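Local coordinates for putative ABC-transporter ATP-binding protein (PDB 1Z47) that probably binds and hydrolyses ATP as the nucleotide-binding subunit that would drive a putative sulfate ABC transporter, at residues Ile15-Val20 with Val34-Arg39; Ala62-Pro67 with Leu82-Arg87; Val92-Ala97 with Phe169-Ala174; Gln165-Asp170 with Val197-Val202; Leu184-Arg189 with Ala209-Asp214. One frame throughout, in Å; residues are numbered along the deposited sequence.

Contact 1 of 5, residues Ile15-Val20 with Val34-Arg39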
# COMPACT_ATOMS: atom_id res chain seq x y z
N ILE B 15 10.24 -2.20 27.18
CA ILE B 15 9.71 -0.84 27.19
C ILE B 15 8.38 -0.73 27.92
O ILE B 15 7.52 -1.61 27.79
CB ILE B 15 9.50 -0.28 25.75
CG1 ILE B 15 10.75 -0.53 24.89
CG2 ILE B 15 9.24 1.22 25.82
CD1 ILE B 15 10.64 0.02 23.47
N GLU B 16 8.19 0.35 28.67
CA GLU B 16 6.93 0.53 29.38
C GLU B 16 6.56 1.97 29.58
O GLU B 16 7.39 2.83 29.92
CB GLU B 16 6.95 -0.19 30.75
CG GLU B 16 5.62 -0.06 31.51
CD GLU B 16 5.52 -0.97 32.74
OE1 GLU B 16 4.46 -0.94 33.41
OE2 GLU B 16 6.48 -1.72 33.04
N PHE B 17 5.29 2.27 29.32
CA PHE B 17 4.79 3.62 29.53
C PHE B 17 3.89 3.54 30.76
O PHE B 17 3.08 2.63 30.88
CB PHE B 17 3.98 4.11 28.32
CG PHE B 17 4.81 4.81 27.27
CD1 PHE B 17 4.27 5.86 26.52
CD2 PHE B 17 6.13 4.42 27.02
CE1 PHE B 17 5.02 6.50 25.53
CE2 PHE B 17 6.89 5.06 26.04
CZ PHE B 17 6.34 6.10 25.30
N VAL B 18 4.05 4.49 31.67
CA VAL B 18 3.23 4.54 32.88
C VAL B 18 2.46 5.85 32.91
O VAL B 18 3.03 6.91 33.19
CB VAL B 18 4.12 4.44 34.15
CG1 VAL B 18 3.24 4.52 35.41
CG2 VAL B 18 4.89 3.14 34.14
N GLY B 19 1.17 5.76 32.59
CA GLY B 19 0.33 6.94 32.59
C GLY B 19 0.98 8.12 31.90
O GLY B 19 0.98 9.24 32.41
N VAL B 20 1.55 7.87 30.72
CA VAL B 20 2.23 8.90 29.96
C VAL B 20 1.22 9.82 29.29
O VAL B 20 0.27 9.37 28.64
CB VAL B 20 3.15 8.28 28.90
CG1 VAL B 20 3.80 9.38 28.08
CG2 VAL B 20 4.22 7.41 29.59
N VAL B 34 -1.39 7.15 28.46
CA VAL B 34 -1.16 5.81 27.93
C VAL B 34 -0.23 4.93 28.75
O VAL B 34 0.75 5.40 29.32
CB VAL B 34 -0.62 5.94 26.48
CG1 VAL B 34 -0.19 4.58 25.93
CG2 VAL B 34 -1.71 6.57 25.60
N SER B 35 -0.57 3.64 28.80
CA SER B 35 0.24 2.65 29.52
C SER B 35 0.27 1.34 28.74
O SER B 35 -0.77 0.85 28.29
CB SER B 35 -0.32 2.40 30.92
OG SER B 35 -0.27 3.58 31.69
N PHE B 36 1.45 0.76 28.58
CA PHE B 36 1.58 -0.50 27.88
C PHE B 36 2.93 -1.09 28.22
O PHE B 36 3.82 -0.40 28.70
CB PHE B 36 1.46 -0.32 26.35
CG PHE B 36 2.45 0.67 25.77
CD1 PHE B 36 3.79 0.33 25.61
CD2 PHE B 36 2.03 1.95 25.40
CE1 PHE B 36 4.71 1.26 25.09
CE2 PHE B 36 2.94 2.89 24.88
CZ PHE B 36 4.28 2.54 24.73
N GLN B 37 3.07 -2.38 27.95
CA GLN B 37 4.33 -3.04 28.22
C GLN B 37 4.73 -3.83 26.98
O GLN B 37 3.99 -4.71 26.54
CB GLN B 37 4.19 -4.01 29.39
CG GLN B 37 3.54 -3.44 30.63
CD GLN B 37 3.64 -4.38 31.81
OE1 GLN B 37 4.70 -4.49 32.44
NE2 GLN B 37 2.56 -5.09 32.11
N ILE B 38 5.90 -3.50 26.44
CA ILE B 38 6.41 -4.21 25.27
C ILE B 38 7.44 -5.24 25.75
O ILE B 38 8.33 -4.91 26.54
CB ILE B 38 7.04 -3.22 24.26
CG1 ILE B 38 5.93 -2.38 23.61
CG2 ILE B 38 7.82 -3.97 23.20
CD1 ILE B 38 6.44 -1.28 22.68
N ARG B 39 7.31 -6.48 25.28
CA ARG B 39 8.21 -7.56 25.65
C ARG B 39 9.60 -7.50 25.00
O ARG B 39 9.79 -6.91 23.92
CB ARG B 39 7.57 -8.91 25.32
CG ARG B 39 6.10 -9.03 25.76
CD ARG B 39 5.53 -10.41 25.46
NE ARG B 39 5.92 -11.40 26.46
CZ ARG B 39 5.69 -12.71 26.36
NH1 ARG B 39 6.09 -13.52 27.33
NH2 ARG B 39 5.08 -13.21 25.30
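Phe36 lies over one face of the Phe17 ring in an offset stack, with the centroids 4.6 Å apart and the planes opened by 25°. The overlap is toward the rim, where Phe36 CZ stands 3.4 Å from Phe17 CG. One face of Phe36 in turn receives Phe17 CB as a CH-pi donor, 4.0 Å from the Phe36 ring centroid. Phe36 holds CG in the crowded position between its backbone N and carbonyl carbon (chi1 56°), whereas Phe17 has CG anti to the carbonyl carbon; so turned, the rings run alongside each other. Ile15 and Ile38 continue this apolar face, which meets helix 54-62 and the strands of the central sheet. An alanine at Phe17 would lose the ring stack and the packing on Ile57, Leu60 and Ile61, and would probably loosen the sheet's seat on that helix. The two antiparallel strands belong to the beta subdomain that accompanies the P-loop core in ABC ATPases. Their backbones are joined by Ile38 N to Ile15 O at 2.8 Å and Phe17 N to Phe36 O at 3.1 Å. Beyond Phe17 the ladder is broken by a G1 beta bulge, in which Gly19 and Val20 both face Val34; the positive phi of Gly19 suits glycine. Ser35 OG accepts from Gly19 N at 2.8 Å, and Val20 N reaches Val34 O at 2.9 Å, on a lone pair. On the outer face, where polar chains suit solvent, Glu16 and Gln37 lie side by side.

Contact 2 of 5, residues Ala62-Pro67 with Leu82-Arg87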
# COMPACT_ATOMS: atom_id res chain seq x y z
N ALA B 62 12.22 7.61 22.35
CA ALA B 62 13.55 8.08 21.95
C ALA B 62 14.11 9.13 22.91
O ALA B 62 15.32 9.23 23.11
CB ALA B 62 13.49 8.67 20.54
N GLY B 63 13.23 9.91 23.51
CA GLY B 63 13.68 10.94 24.41
C GLY B 63 13.65 12.25 23.67
O GLY B 63 14.02 13.28 24.20
N LEU B 64 13.18 12.21 22.42
CA LEU B 64 13.08 13.42 21.61
C LEU B 64 11.97 14.30 22.17
O LEU B 64 11.92 15.49 21.90
CB LEU B 64 12.80 13.06 20.15
CG LEU B 64 14.02 12.47 19.45
CD1 LEU B 64 13.61 11.78 18.15
CD2 LEU B 64 15.04 13.59 19.19
N GLU B 65 11.07 13.68 22.94
CA GLU B 65 9.96 14.37 23.57
C GLU B 65 9.91 13.89 25.01
O GLU B 65 10.35 12.78 25.31
CB GLU B 65 8.64 14.01 22.89
CG GLU B 65 8.51 14.49 21.45
CD GLU B 65 8.30 15.99 21.36
OE1 GLU B 65 8.26 16.51 20.23
OE2 GLU B 65 8.17 16.64 22.42
N ARG B 66 9.38 14.72 25.90
CA ARG B 66 9.27 14.34 27.30
C ARG B 66 7.82 14.43 27.75
O ARG B 66 7.11 15.38 27.43
CB ARG B 66 10.13 15.27 28.15
CG ARG B 66 10.75 14.59 29.35
CD ARG B 66 12.22 14.28 29.11
NE ARG B 66 13.05 15.49 29.06
CZ ARG B 66 14.37 15.48 28.93
NH1 ARG B 66 15.02 14.33 28.83
NH2 ARG B 66 15.04 16.63 28.90
N PRO B 67 7.36 13.43 28.53
CA PRO B 67 5.97 13.40 29.02
C PRO B 67 5.62 14.49 30.03
O PRO B 67 6.44 14.85 30.87
CB PRO B 67 5.85 11.99 29.61
CG PRO B 67 7.24 11.71 30.10
CD PRO B 67 8.11 12.25 28.99
N LEU B 82 15.94 11.20 30.78
CA LEU B 82 17.24 11.04 30.15
C LEU B 82 17.16 11.39 28.67
O LEU B 82 16.15 11.12 28.01
CB LEU B 82 17.73 9.60 30.32
CG LEU B 82 17.90 9.16 31.77
CD1 LEU B 82 18.23 7.67 31.84
CD2 LEU B 82 19.00 9.99 32.42
N PRO B 83 18.21 12.04 28.12
CA PRO B 83 18.23 12.41 26.70
C PRO B 83 18.39 11.19 25.79
O PRO B 83 18.74 10.10 26.24
CB PRO B 83 19.41 13.38 26.61
CG PRO B 83 20.33 12.88 27.67
CD PRO B 83 19.38 12.61 28.82
N PRO B 84 18.13 11.35 24.49
CA PRO B 84 18.25 10.25 23.53
C PRO B 84 19.60 9.54 23.63
O PRO B 84 19.67 8.31 23.65
CB PRO B 84 18.07 10.95 22.19
CG PRO B 84 17.15 12.08 22.53
CD PRO B 84 17.75 12.60 23.81
N GLN B 85 20.66 10.34 23.68
CA GLN B 85 22.03 9.82 23.76
C GLN B 85 22.22 8.91 24.98
O GLN B 85 22.99 7.95 24.93
CB GLN B 85 23.01 10.99 23.87
CG GLN B 85 22.91 11.72 25.21
CD GLN B 85 23.82 12.92 25.30
OE1 GLN B 85 23.63 13.92 24.60
NE2 GLN B 85 24.82 12.84 26.18
N LYS B 86 21.49 9.21 26.05
CA LYS B 86 21.57 8.46 27.31
C LYS B 86 20.74 7.18 27.34
O LYS B 86 20.78 6.43 28.32
CB LYS B 86 21.16 9.38 28.46
CG LYS B 86 21.26 8.77 29.85
CD LYS B 86 22.68 8.30 30.18
CE LYS B 86 22.83 7.97 31.66
NZ LYS B 86 22.68 9.19 32.52
N ARG B 87 19.97 6.93 26.29
CA ARG B 87 19.15 5.73 26.27
C ARG B 87 19.76 4.66 25.38
O ARG B 87 20.52 4.97 24.46
CB ARG B 87 17.72 6.06 25.80
CG ARG B 87 17.06 7.19 26.60
CD ARG B 87 15.59 7.38 26.24
NE ARG B 87 14.98 8.47 27.00
CZ ARG B 87 13.67 8.74 27.02
NH1 ARG B 87 12.82 7.99 26.33
NH2 ARG B 87 13.22 9.76 27.74
O HOH W 1 10.44 10.79 27.02
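Close packing of a flat cation on a bare backbone dominates here. Gly63 CA sits over the centre of the Arg87 guanidinium, 3.4 Å from Arg87 CZ, and a side chain at Gly63 would collide with Arg87 NE. Positive phi just after the helix is a second reason for glycine. Pro84 packs its ring on the Gly63 backbone and touches Leu64, with Leu64 CD2 4.2 Å from Pro84 CG.

The hydrogen bonds hold that cation in place. Arg87, extended from CG to NE, grips Leu82 O side-on, NE at 3.1 Å and NH2 at 3.2 Å from that oxygen, which lies close to the guanidinium plane. Arg87 NH1 bonds to Leu60 O in the last turn of helix 54-62, whose partial negative charge would probably favour a cation. Water 1 accepts from Arg87 NH2 at 3.1 Å and donates to Glu65 O at 2.6 Å, bridging the two segments. A leucine at Arg87 would lose the bonds to Leu82 O, Leu60 O and the water, and would probably loosen one loop's hold on the other.

Ala62 O, buried without a conventional partner, receives only a CA-H...O contact, 3.1 Å from Pro84 CA. The Arg66 guanidinium turns an edge to Leu82 O, NH1 nearest.

The contact fastens the turn between helix 54-62 and strand 69-74 to the loop that leads from strand 77-78 into edge strand 89-93 of the central sheet.

Contact 3 of 5, residues Val92-Ala97 with Phe169-Ala174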
# COMPACT_ATOMS: atom_id res chain seq x y z
N VAL B 92 16.36 4.84 13.25
CA VAL B 92 16.32 4.63 11.80
C VAL B 92 15.13 5.51 11.39
O VAL B 92 14.00 5.03 11.21
CB VAL B 92 16.05 3.16 11.42
CG1 VAL B 92 16.22 2.98 9.91
CG2 VAL B 92 16.99 2.22 12.18
N PHE B 93 15.39 6.81 11.29
CA PHE B 93 14.35 7.79 10.96
C PHE B 93 14.41 8.34 9.54
O PHE B 93 15.46 8.33 8.89
CB PHE B 93 14.44 8.98 11.93
CG PHE B 93 13.83 8.72 13.28
CD1 PHE B 93 13.81 7.44 13.84
CD2 PHE B 93 13.32 9.79 14.03
CE1 PHE B 93 13.29 7.23 15.12
CE2 PHE B 93 12.81 9.59 15.32
CZ PHE B 93 12.79 8.31 15.86
N GLN B 94 13.27 8.83 9.06
CA GLN B 94 13.19 9.44 7.74
C GLN B 94 13.80 10.83 7.94
O GLN B 94 14.27 11.47 7.00
CB GLN B 94 11.72 9.57 7.30
CG GLN B 94 11.53 9.96 5.82
CD GLN B 94 10.08 10.26 5.46
OE1 GLN B 94 9.19 9.45 5.68
NE2 GLN B 94 9.86 11.44 4.89
N ASN B 95 13.79 11.27 9.20
CA ASN B 95 14.32 12.56 9.65
C ASN B 95 15.85 12.56 9.56
O ASN B 95 16.49 13.61 9.60
CB ASN B 95 13.88 12.78 11.11
CG ASN B 95 14.42 14.07 11.70
OD1 ASN B 95 15.63 14.29 11.76
ND2 ASN B 95 13.52 14.92 12.17
N TYR B 96 16.41 11.37 9.42
CA TYR B 96 17.85 11.17 9.34
C TYR B 96 18.42 11.43 7.94
O TYR B 96 17.73 11.92 7.04
CB TYR B 96 18.18 9.73 9.76
CG TYR B 96 19.34 9.58 10.72
CD1 TYR B 96 19.43 8.44 11.53
CD2 TYR B 96 20.35 10.54 10.81
CE1 TYR B 96 20.49 8.27 12.41
CE2 TYR B 96 21.42 10.37 11.69
CZ TYR B 96 21.48 9.24 12.48
OH TYR B 96 22.54 9.06 13.34
N ALA B 97 19.69 11.10 7.78
CA ALA B 97 20.37 11.27 6.51
C ALA B 97 21.77 10.70 6.70
O ALA B 97 22.47 11.07 7.64
CB ALA B 97 20.45 12.73 6.14
N PHE B 169 11.83 2.88 14.41
CA PHE B 169 11.69 3.25 12.99
C PHE B 169 10.59 4.28 12.81
O PHE B 169 9.46 4.04 13.20
CB PHE B 169 11.35 2.01 12.15
CG PHE B 169 12.40 0.94 12.17
CD1 PHE B 169 12.52 0.09 13.26
CD2 PHE B 169 13.29 0.81 11.10
CE1 PHE B 169 13.51 -0.89 13.29
CE2 PHE B 169 14.28 -0.17 11.12
CZ PHE B 169 14.40 -1.02 12.22
N ASP B 170 10.91 5.44 12.23
CA ASP B 170 9.87 6.44 12.00
C ASP B 170 9.57 6.57 10.50
O ASP B 170 10.09 7.48 9.84
CB ASP B 170 10.29 7.80 12.55
CG ASP B 170 9.13 8.79 12.61
OD1 ASP B 170 9.39 9.97 12.93
OD2 ASP B 170 7.96 8.40 12.35
N GLU B 171 8.75 5.65 9.98
CA GLU B 171 8.34 5.64 8.56
C GLU B 171 9.52 5.95 7.65
O GLU B 171 9.41 6.76 6.72
CB GLU B 171 7.23 6.67 8.32
CG GLU B 171 7.70 8.11 8.49
CD GLU B 171 6.68 9.14 8.02
OE1 GLU B 171 6.32 9.14 6.82
OE2 GLU B 171 6.26 9.97 8.87
N PRO B 172 10.68 5.31 7.90
CA PRO B 172 11.87 5.56 7.08
C PRO B 172 11.73 5.23 5.59
O PRO B 172 12.53 5.67 4.77
CB PRO B 172 12.94 4.71 7.76
CG PRO B 172 12.13 3.53 8.26
CD PRO B 172 10.92 4.22 8.86
N PHE B 173 10.70 4.46 5.25
CA PHE B 173 10.51 4.02 3.87
C PHE B 173 9.51 4.83 3.03
O PHE B 173 9.18 4.44 1.92
CB PHE B 173 10.14 2.53 3.89
CG PHE B 173 11.12 1.68 4.67
CD1 PHE B 173 10.71 0.50 5.29
CD2 PHE B 173 12.46 2.07 4.81
CE1 PHE B 173 11.61 -0.27 6.04
CE2 PHE B 173 13.36 1.31 5.55
CZ PHE B 173 12.94 0.14 6.17
N ALA B 174 9.04 5.95 3.56
CA ALA B 174 8.12 6.80 2.80
C ALA B 174 8.92 7.41 1.65
O ALA B 174 10.15 7.49 1.72
CB ALA B 174 7.55 7.89 3.70
O HOH W 2 11.43 10.70 11.21
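The backbone pairing is parallel, Val92 with Phe169 and Phe93 with Asp170. Asp170 N donates to Val92 O at 3.3 Å, from above the carbonyl plane, and Phe169 CA adds a CA-H...O contact of 3.4 Å to the same Val92 O.

Apolar contacts lie on both faces. Val92 and Phe169 run side by side, with Val92 CB 3.6 Å from Phe169 CD2; the branched valine lies against the ring and shares with it the cover of helix 148-160. On the other face Asp170 CB stands over the centre of the Phe93 ring, 3.7 Å from its centroid, as a CH-pi contact. The carboxylate plane is turned 78° from that ring. Pro172 closes the end of the pair, its CB 3.6 Å from Val92 O.

Among polar groups, Asp170 OD1 takes a hydrogen bond from water 2 at 2.8 Å, and the same water weakly accepts from Asn95 N. The Gln94 chain extends past the backbone of Pro172 toward Glu171 and Ala174.

Apolar residues ending in Asp170-Glu171 match a Walker B strand, and Gln94, directly after the neighbouring edge strand, fits the Q-loop glutamine of ABC ATPases. Asp170 also touches Thr55 of the probable P-loop.

Contact 4 of 5, residues Gln165-Asp170 with Val197-Val202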
# COMPACT_ATOMS: atom_id res chain seq x y z
N GLN B 165 19.65 -1.33 22.63
CA GLN B 165 18.69 -2.21 23.30
C GLN B 165 17.37 -2.13 22.52
O GLN B 165 16.68 -3.14 22.32
CB GLN B 165 18.41 -1.72 24.72
CG GLN B 165 19.30 -2.25 25.84
CD GLN B 165 18.78 -1.81 27.21
OE1 GLN B 165 17.65 -2.15 27.59
NE2 GLN B 165 19.59 -1.05 27.94
N VAL B 166 17.04 -0.91 22.12
CA VAL B 166 15.81 -0.64 21.38
C VAL B 166 16.10 -0.03 20.02
O VAL B 166 16.98 0.80 19.86
CB VAL B 166 14.88 0.30 22.19
CG1 VAL B 166 13.56 0.47 21.45
CG2 VAL B 166 14.61 -0.28 23.59
N LEU B 167 15.32 -0.46 19.03
CA LEU B 167 15.44 0.01 17.67
C LEU B 167 14.10 0.72 17.32
O LEU B 167 13.03 0.11 17.45
CB LEU B 167 15.67 -1.20 16.77
CG LEU B 167 16.46 -1.06 15.47
CD1 LEU B 167 17.85 -0.49 15.75
CD2 LEU B 167 16.58 -2.44 14.82
N LEU B 168 14.18 1.99 16.93
CA LEU B 168 12.99 2.78 16.57
C LEU B 168 12.94 3.19 15.09
O LEU B 168 13.88 3.81 14.58
CB LEU B 168 12.94 4.04 17.43
CG LEU B 168 13.04 3.78 18.94
CD1 LEU B 168 12.99 5.11 19.69
CD2 LEU B 168 11.91 2.85 19.37
N PHE B 169 11.83 2.88 14.41
CA PHE B 169 11.69 3.25 12.99
C PHE B 169 10.59 4.28 12.81
O PHE B 169 9.46 4.04 13.20
CB PHE B 169 11.35 2.01 12.15
CG PHE B 169 12.40 0.94 12.17
CD1 PHE B 169 12.52 0.09 13.26
CD2 PHE B 169 13.29 0.81 11.10
CE1 PHE B 169 13.51 -0.89 13.29
CE2 PHE B 169 14.28 -0.17 11.12
CZ PHE B 169 14.40 -1.02 12.22
N ASP B 170 10.91 5.44 12.23
CA ASP B 170 9.87 6.44 12.00
C ASP B 170 9.57 6.57 10.50
O ASP B 170 10.09 7.48 9.84
CB ASP B 170 10.29 7.80 12.55
CG ASP B 170 9.13 8.79 12.61
OD1 ASP B 170 9.39 9.97 12.93
OD2 ASP B 170 7.96 8.40 12.35
N VAL B 197 16.88 -7.92 18.95
CA VAL B 197 16.61 -6.65 19.62
C VAL B 197 15.10 -6.42 19.82
O VAL B 197 14.29 -7.26 19.44
CB VAL B 197 17.19 -5.49 18.77
CG1 VAL B 197 17.19 -4.18 19.55
CG2 VAL B 197 18.59 -5.84 18.33
N THR B 198 14.75 -5.30 20.44
CA THR B 198 13.35 -4.91 20.68
C THR B 198 13.10 -3.80 19.65
O THR B 198 13.83 -2.81 19.62
CB THR B 198 13.15 -4.34 22.10
OG1 THR B 198 13.48 -5.34 23.08
CG2 THR B 198 11.70 -3.87 22.31
N SER B 199 12.07 -3.94 18.82
CA SER B 199 11.83 -2.93 17.80
C SER B 199 10.40 -2.36 17.79
O SER B 199 9.44 -3.09 18.00
CB SER B 199 12.13 -3.53 16.42
OG SER B 199 13.48 -3.93 16.29
N VAL B 200 10.30 -1.06 17.54
CA VAL B 200 9.01 -0.37 17.48
C VAL B 200 9.00 0.47 16.19
O VAL B 200 9.97 1.20 15.92
CB VAL B 200 8.80 0.61 18.66
CG1 VAL B 200 7.33 1.07 18.71
CG2 VAL B 200 9.18 -0.06 19.99
N PHE B 201 7.93 0.40 15.41
CA PHE B 201 7.88 1.20 14.19
C PHE B 201 6.52 1.88 14.10
O PHE B 201 5.54 1.41 14.66
CB PHE B 201 8.15 0.32 12.96
CG PHE B 201 7.10 -0.73 12.69
CD1 PHE B 201 6.06 -0.48 11.80
CD2 PHE B 201 7.18 -1.98 13.31
CE1 PHE B 201 5.12 -1.47 11.52
CE2 PHE B 201 6.26 -2.97 13.05
CZ PHE B 201 5.21 -2.73 12.14
N VAL B 202 6.48 3.00 13.40
CA VAL B 202 5.27 3.79 13.23
C VAL B 202 4.67 3.50 11.86
O VAL B 202 5.41 3.34 10.89
CB VAL B 202 5.61 5.30 13.36
CG1 VAL B 202 4.50 6.16 12.75
CG2 VAL B 202 5.81 5.66 14.86
O HOH W 3 7.86 2.70 10.48
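Two parallel strands, joined through helix 178-195 as a beta-alpha-beta unit, are neighbours inside the P-loop NTPase sheet. Their directions differ by 16°, and parallel bridges pair the side chains on each face. Leu168 and Val200 lie side by side and point the same way, with Leu168 CD2 3.9 Å from Val200 CB. Next along this face, which is turned to helix 54-62, Asp170 lays OD2 beside the Val202 side chain. The opposite face carries Leu167 beside Ser199 and Phe169 beside Phe201. Those two phenylalanines touch at their roots, CB to CB 3.7 Å, then part, because Phe201 puts CG in the crowded position (chi1 65°) while Phe169 has CG anti to the carbonyl carbon; Val200 O meets the Phe169 ring at its edge. Ser199 is small enough to leave room for Leu167, whose CB lies 3.5 Å from Ser199 OG, and that hydroxyl is satisfied by His192 of the connecting helix. Thr198 bonds to Thr14 and Gly41. Backbone bonds alternate, with Leu167 N to Thr198 O at 2.8 Å and Phe169 N to Val200 O at 2.9 Å. At the C-terminal ends water 3 donates to Val202 O at 2.6 Å and, weakly, to Phe169 O.

Contact 5 of 5, residues Leu184-Arg189 with Ala209-Asp214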
# COMPACT_ATOMS: atom_id res chain seq x y z
N LEU B 184 12.04 -3.99 1.52
CA LEU B 184 12.65 -3.45 2.73
C LEU B 184 12.04 -3.97 4.04
O LEU B 184 12.77 -4.37 4.97
CB LEU B 184 12.59 -1.91 2.72
CG LEU B 184 13.70 -1.22 1.93
CD1 LEU B 184 13.56 0.28 2.06
CD2 LEU B 184 15.07 -1.70 2.46
N ARG B 185 10.72 -3.98 4.13
CA ARG B 185 10.11 -4.45 5.38
C ARG B 185 10.46 -5.91 5.63
O ARG B 185 10.62 -6.30 6.77
CB ARG B 185 8.59 -4.28 5.35
CG ARG B 185 7.89 -5.13 4.34
CD ARG B 185 6.38 -5.09 4.56
NE ARG B 185 5.64 -5.37 3.33
CZ ARG B 185 5.88 -6.38 2.50
NH1 ARG B 185 6.85 -7.24 2.74
NH2 ARG B 185 5.13 -6.52 1.40
N THR B 186 10.59 -6.70 4.57
CA THR B 186 10.94 -8.11 4.74
C THR B 186 12.38 -8.21 5.26
O THR B 186 12.71 -9.08 6.06
CB THR B 186 10.80 -8.89 3.41
OG1 THR B 186 9.40 -9.01 3.10
CG2 THR B 186 11.39 -10.29 3.53
N PHE B 187 13.22 -7.27 4.83
CA PHE B 187 14.61 -7.26 5.25
C PHE B 187 14.73 -6.85 6.71
O PHE B 187 15.45 -7.50 7.50
CB PHE B 187 15.40 -6.30 4.38
CG PHE B 187 16.82 -6.14 4.80
CD1 PHE B 187 17.67 -7.23 4.82
CD2 PHE B 187 17.30 -4.90 5.17
CE1 PHE B 187 18.99 -7.08 5.21
CE2 PHE B 187 18.60 -4.74 5.56
CZ PHE B 187 19.46 -5.83 5.58
N VAL B 188 14.04 -5.77 7.07
CA VAL B 188 14.06 -5.25 8.44
C VAL B 188 13.59 -6.36 9.38
O VAL B 188 14.14 -6.52 10.48
CB VAL B 188 13.13 -4.01 8.60
CG1 VAL B 188 12.87 -3.75 10.08
CG2 VAL B 188 13.77 -2.77 7.95
N ARG B 189 12.58 -7.11 8.96
CA ARG B 189 12.07 -8.20 9.80
C ARG B 189 13.15 -9.28 9.95
O ARG B 189 13.42 -9.73 11.06
CB ARG B 189 10.80 -8.83 9.19
CG ARG B 189 10.16 -9.94 10.06
CD ARG B 189 9.51 -9.45 11.37
NE ARG B 189 9.70 -10.43 12.44
CZ ARG B 189 8.90 -10.63 13.48
NH1 ARG B 189 7.78 -9.93 13.64
NH2 ARG B 189 9.22 -11.54 14.39
N ALA B 209 1.39 -3.45 9.25
CA ALA B 209 1.40 -3.86 10.66
C ALA B 209 1.15 -5.37 10.80
O ALA B 209 1.85 -6.05 11.53
CB ALA B 209 0.37 -3.05 11.45
N LEU B 210 0.15 -5.89 10.12
CA LEU B 210 -0.15 -7.33 10.21
C LEU B 210 1.00 -8.17 9.69
O LEU B 210 1.29 -9.26 10.20
CB LEU B 210 -1.39 -7.70 9.39
CG LEU B 210 -2.76 -7.11 9.77
CD1 LEU B 210 -3.77 -7.49 8.68
CD2 LEU B 210 -3.22 -7.61 11.14
N GLU B 211 1.65 -7.66 8.65
CA GLU B 211 2.74 -8.38 8.03
C GLU B 211 4.01 -8.56 8.84
O GLU B 211 4.60 -9.65 8.83
CB GLU B 211 3.12 -7.70 6.73
CG GLU B 211 4.42 -8.23 6.18
CD GLU B 211 4.25 -8.97 4.88
OE1 GLU B 211 3.17 -9.57 4.65
OE2 GLU B 211 5.21 -8.95 4.09
N VAL B 212 4.46 -7.51 9.52
CA VAL B 212 5.71 -7.64 10.25
C VAL B 212 5.67 -7.58 11.77
O VAL B 212 6.62 -8.03 12.40
CB VAL B 212 6.75 -6.59 9.76
CG1 VAL B 212 6.95 -6.71 8.24
CG2 VAL B 212 6.31 -5.21 10.12
N ALA B 213 4.60 -7.07 12.36
CA ALA B 213 4.58 -6.97 13.83
C ALA B 213 4.19 -8.21 14.62
O ALA B 213 3.36 -9.02 14.16
CB ALA B 213 3.69 -5.80 14.24
N ASP B 214 4.79 -8.36 15.79
CA ASP B 214 4.46 -9.47 16.70
C ASP B 214 3.12 -9.07 17.33
O ASP B 214 2.20 -9.89 17.41
CB ASP B 214 5.54 -9.62 17.76
CG ASP B 214 6.85 -10.12 17.17
OD1 ASP B 214 7.90 -9.50 17.44
OD2 ASP B 214 6.81 -11.12 16.45
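Arg189 NH1 donates to Val212 O at 2.5 Å, a short bond that lies almost exactly in the guanidinium plane though the nitrogen stands above the carbonyl plane. Val212 is the last residue of its helix, so this carbonyl lies at the negative end of the helix dipole and would probably favour a cation. The same guanidinium edge forms a salt bridge with Asp214: NH2 meets the syn lone pair of Asp214 OD2 at 3.2 Å, and NH1 makes a weak bond to that oxygen. The two planes stand 85° apart. Bends at chi2 and chi3 bring the group round to both acceptors, and Asp193 in its own helix supplies another negative partner. Asp214 OD1 in turn accepts from Met43 N, which fixes the carboxylate.

Arg185 meets Glu211 differently. Glu211 OE2 is 2.7 Å from Arg185 NH1 but lies over the guanidinium face, so the attraction is between charges, with no N-H aimed at the oxygen. Arg185 CG takes the crowded position (chi1 66°), and the chain then runs out extended.

Val212 packs against the aliphatic parts of both arginines. Its CG1 lies 4.1 Å from Arg185 CD and 4.0 Å from Arg185 O, a branched apolar group suited to the aliphatic part of arginine.

Lys309 of the second subunit forms a salt bridge with Glu211 OE1, and Arg305 of that subunit bonds to Glu211 O. Within the chain the contact lays helix 178-195 against the end of helix 206-212, just before strand 215-220, with strands 43-47 and 198-203 packing beneath.

Contact 4 is the most buried of the five, and its chemistry is that of a sheet interior: backbone ladder and apolar pairs. Contact 3 uses the same strand 166-170, extends the sheet to its edge strand, and becomes polar where the strands give way to the probable nucleotide site. Contact 1 belongs to the separate antiparallel sheet; Ile15 touches Val166 and Val200 of contact 4, so apolar faces meet between the sheets. Contacts 2 and 5, without strand pairing, depend on arginines. Contact 2 joins peripheral loops, while contact 5 lies nearest the chain's centre, packs Val212 on Phe201 of contact 4, and faces the second subunit.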